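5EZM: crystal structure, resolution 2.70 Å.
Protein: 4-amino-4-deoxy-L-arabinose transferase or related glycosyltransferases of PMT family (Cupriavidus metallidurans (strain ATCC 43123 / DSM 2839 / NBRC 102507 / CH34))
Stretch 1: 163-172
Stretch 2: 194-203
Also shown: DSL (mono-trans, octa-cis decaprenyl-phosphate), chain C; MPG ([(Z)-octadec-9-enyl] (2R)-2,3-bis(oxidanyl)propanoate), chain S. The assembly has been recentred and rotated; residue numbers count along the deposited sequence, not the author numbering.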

# COMPACT_ATOMS: atom_id res chain seq x y z
N THR A 163 -4.27 -1.02 -3.10
CA THR A 163 -5.07 -1.43 -4.25
C THR A 163 -6.24 -2.29 -3.80
O THR A 163 -7.40 -2.04 -4.16
N LEU A 164 -5.95 -3.32 -2.99
CA LEU A 164 -7.02 -4.14 -2.43
C LEU A 164 -7.99 -3.31 -1.60
O LEU A 164 -9.20 -3.58 -1.60
N ALA A 165 -7.49 -2.28 -0.91
CA ALA A 165 -8.36 -1.45 -0.10
C ALA A 165 -9.30 -0.62 -0.96
O ALA A 165 -10.46 -0.40 -0.59
N GLY A 166 -8.83 -0.17 -2.12
CA GLY A 166 -9.69 0.61 -3.00
C GLY A 166 -10.74 -0.23 -3.68
O GLY A 166 -11.91 0.16 -3.76
N VAL A 167 -10.35 -1.41 -4.18
CA VAL A 167 -11.34 -2.25 -4.84
C VAL A 167 -12.34 -2.80 -3.84
O VAL A 167 -13.54 -2.91 -4.13
N MET A 168 -11.89 -3.13 -2.62
CA MET A 168 -12.83 -3.58 -1.60
C MET A 168 -13.71 -2.44 -1.12
O MET A 168 -14.87 -2.67 -0.77
N SER A 169 -13.18 -1.21 -1.11
CA SER A 169 -14.04 -0.06 -0.86
C SER A 169 -15.10 0.07 -1.94
O SER A 169 -16.21 0.55 -1.68
N CYS A 170 -14.78 -0.35 -3.17
CA CYS A 170 -15.82 -0.44 -4.19
C CYS A 170 -16.82 -1.55 -3.87
O CYS A 170 -18.01 -1.41 -4.16
N VAL A 171 -16.36 -2.66 -3.28
CA VAL A 171 -17.29 -3.70 -2.85
C VAL A 171 -18.30 -3.14 -1.86
O VAL A 171 -19.52 -3.26 -2.04
N LEU A 172 -17.80 -2.50 -0.80
CA LEU A 172 -18.68 -1.95 0.23
C LEU A 172 -19.59 -0.87 -0.34
O LEU A 172 -20.81 -0.91 -0.16
N ALA A 194 -21.94 -4.59 -10.10
CA ALA A 194 -20.75 -3.79 -9.82
C ALA A 194 -20.04 -4.29 -8.57
O ALA A 194 -18.80 -4.34 -8.52
N CYS A 195 -20.81 -4.69 -7.56
CA CYS A 195 -20.23 -5.21 -6.32
C CYS A 195 -19.49 -6.52 -6.57
O CYS A 195 -18.32 -6.66 -6.21
N TRP A 196 -20.17 -7.48 -7.21
CA TRP A 196 -19.53 -8.76 -7.50
C TRP A 196 -18.31 -8.58 -8.39
O TRP A 196 -17.29 -9.25 -8.20
N ALA A 197 -18.40 -7.68 -9.37
CA ALA A 197 -17.25 -7.39 -10.22
C ALA A 197 -16.08 -6.86 -9.39
O ALA A 197 -14.93 -7.29 -9.58
N ALA A 198 -16.36 -5.94 -8.47
CA ALA A 198 -15.31 -5.43 -7.59
C ALA A 198 -14.69 -6.56 -6.77
O ALA A 198 -13.46 -6.60 -6.59
N MET A 199 -15.51 -7.49 -6.28
CA MET A 199 -14.97 -8.64 -5.57
C MET A 199 -14.06 -9.46 -6.48
O MET A 199 -13.02 -9.97 -6.04
N GLY A 200 -14.43 -9.59 -7.76
CA GLY A 200 -13.57 -10.29 -8.70
C GLY A 200 -12.22 -9.62 -8.86
O GLY A 200 -11.17 -10.27 -8.79
N VAL A 201 -12.23 -8.30 -9.07
CA VAL A 201 -10.97 -7.56 -9.17
C VAL A 201 -10.14 -7.74 -7.90
O VAL A 201 -8.92 -7.90 -7.96
N ALA A 202 -10.80 -7.74 -6.74
CA ALA A 202 -10.08 -7.91 -5.48
C ALA A 202 -9.42 -9.28 -5.42
O ALA A 202 -8.28 -9.41 -4.95
N ILE A 203 -10.12 -10.32 -5.87
CA ILE A 203 -9.52 -11.65 -5.92
C ILE A 203 -8.31 -11.65 -6.85
O ILE A 203 -7.27 -12.24 -6.53

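Two antiparallel helices, 163-172 and 194-203, pack at an axis-to-axis approach of only 8.1 Å, with their N-to-C directions 159° apart, and no clear hydrogen bond ties one to the other. The closeness goes with small residues on the second helix: Ala 198 and Ala 202, one turn apart, both point toward the first helix and present only a methyl. The CA atoms of Val 171 and Cys 195 come within 4.8 Å, and at the other end those of Leu 164 and Ala 202 within 5.7 Å.

Val 171 has the largest covered area. Its CA-to-CB bond runs sideways, but the t rotamer (chi1 -179°) spreads two methyls over the neighbouring helix: CG2 lies 3.6 Å from CB of Ala 198, while CG1 lies 3.6 Å from CG of Met 199 and 3.8 Å from SG of Cys 195. The same SG, placed by a t rotamer, is 3.6 Å from the carbonyl O of Val 171, a distance that leaves open whether the thiol bonds to it. Cys 170 (m) points inward and sets its CB 3.9 Å from CB of Ala 198.

One turn back, Val 167 points toward the second helix in the m rotamer. Its CG1 meets CG1 of Val 201 (t) at 3.7 Å and its CG2 meets CB of Ala 202 at 3.8 Å; its backbone O sits 3.7 Å from CB of Ala 198. Leu 164 leaves its helix sideways, yet chi1 t and chi2 p bring CD1 to 3.7 Å from CB of Ala 202. Met 168 (m, t, p) adds a looser contact, CG to the same CB at 4.2 Å. The Ala 202 methyl thus touches three side chains of the first helix.

Ser 169 points away from the contact; in the p rotamer its OG donates a very short 2.4 Å hydrogen bond to O of Gly 166, satisfying the hydroxyl within its own helix.

Lipids extend the apolar packing. The decaprenyl chain of DSL passes Val 171 and Cys 195, its C23 3.7 Å from O of Val 171 and its C25 3.8 Å from SG of Cys 195. Met 199 (m, t, m) reaches it with CE, 3.5 Å from C27. Trp 196 points away from the first helix, and its CH2 lies 3.5 Å from DSL C33, which approaches the ring obliquely. The MPG chain runs past the second helix, its C3 3.9 Å from CA of Ala 198 and 4.0 Å from CG2 of Val 201.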

# COMPACT_ATOMS: atom_id res chain seq x y z
CB THR A 163 -4.20 -2.19 -5.25
OG1 THR A 163 -2.92 -1.56 -5.36
CG2 THR A 163 -4.86 -2.20 -6.62
CB LEU A 164 -6.42 -5.27 -1.59
CG LEU A 164 -7.44 -6.24 -0.98
CD1 LEU A 164 -8.18 -6.97 -2.07
CD2 LEU A 164 -6.75 -7.22 -0.04
CB ALA A 165 -7.53 -0.54 0.80
CB VAL A 167 -10.64 -3.37 -5.64
CG1 VAL A 167 -9.84 -2.77 -6.78
CG2 VAL A 167 -9.74 -4.19 -4.75
CB MET A 168 -12.08 -4.23 -0.44
CG MET A 168 -11.51 -5.60 -0.76
SD MET A 168 -10.95 -6.51 0.69
CE MET A 168 -12.50 -6.73 1.57
CB SER A 169 -13.20 1.22 -0.78
OG SER A 169 -12.79 1.64 -2.07
CB CYS A 170 -15.20 -0.67 -5.57
SG CYS A 170 -14.50 0.82 -6.31
CB VAL A 171 -16.53 -4.90 -2.26
CG1 VAL A 171 -17.51 -5.99 -1.83
CG2 VAL A 171 -15.52 -5.45 -3.24
CB LEU A 172 -17.85 -1.40 1.38
CG LEU A 172 -18.66 -0.67 2.46
CD1 LEU A 172 -19.58 -1.63 3.17
CD2 LEU A 172 -17.74 0.04 3.44
CB ALA A 194 -21.13 -2.32 -9.67
CB CYS A 195 -21.33 -5.39 -5.28
SG CYS A 195 -20.79 -6.12 -3.73
CB TRP A 196 -20.53 -9.71 -8.16
CG TRP A 196 -21.53 -10.26 -7.20
CD1 TRP A 196 -22.76 -9.75 -6.90
CD2 TRP A 196 -21.39 -11.45 -6.41
NE1 TRP A 196 -23.39 -10.54 -5.97
CE2 TRP A 196 -22.58 -11.59 -5.66
CE3 TRP A 196 -20.39 -12.41 -6.28
CZ2 TRP A 196 -22.78 -12.65 -4.78
CZ3 TRP A 196 -20.59 -13.46 -5.40
CH2 TRP A 196 -21.77 -13.58 -4.66
CB ALA A 197 -17.63 -6.39 -11.30
CB ALA A 198 -15.86 -4.34 -6.68
CB MET A 199 -16.10 -9.51 -5.02
CG MET A 199 -16.67 -8.99 -3.71
SD MET A 199 -17.83 -10.14 -2.94
CE MET A 199 -19.22 -10.00 -4.07
CB VAL A 201 -11.25 -6.07 -9.45
CG1 VAL A 201 -9.94 -5.30 -9.54
CG2 VAL A 201 -12.06 -5.91 -10.73
CB ALA A 202 -11.03 -7.72 -4.30
CB ILE A 203 -10.56 -12.71 -6.34
CG1 ILE A 203 -11.69 -12.79 -5.31
CG2 ILE A 203 -9.90 -14.06 -6.54
CD1 ILE A 203 -12.77 -13.80 -5.64
C21 DSL C . -20.46 -6.41 3.28
C22 DSL C . -20.50 -6.56 1.77
C23 DSL C . -19.98 -5.44 0.88
C24 DSL C . -20.98 -7.69 1.23
C25 DSL C . -21.01 -7.86 -0.31
C26 DSL C . -20.50 -9.29 -0.65
C27 DSL C . -21.58 -10.06 -1.48
C28 DSL C . -22.61 -9.27 -2.33
C29 DSL C . -21.60 -11.41 -1.46
C30 DSL C . -20.57 -12.19 -0.61
C31 DSL C . -21.17 -13.57 -0.17
C32 DSL C . -20.19 -14.73 -0.56
C33 DSL C . -20.17 -15.28 -2.00
C34 DSL C . -19.38 -15.27 0.38
C2 MPG S . -13.66 -1.23 -10.15
C3 MPG S . -14.22 -2.64 -10.07
C4 MPG S . -15.51 -2.84 -10.86
C5 MPG S . -16.00 -1.56 -11.54
C6 MPG S . -17.49 -1.63 -11.93
C7 MPG S . -18.18 -0.25 -11.94
C8 MPG S . -19.60 -0.34 -12.55
C9 MPG S . -20.52 0.84 -12.13
C10 MPG S . -22.01 0.51 -12.44
C11 MPG S . -22.95 1.72 -12.25
C12 MPG S . -24.46 1.30 -12.24
C13 MPG S . -25.40 2.49 -11.99
C14 MPG S . -26.87 2.04 -11.74
C1 MPG S . -12.25 -1.12 -9.57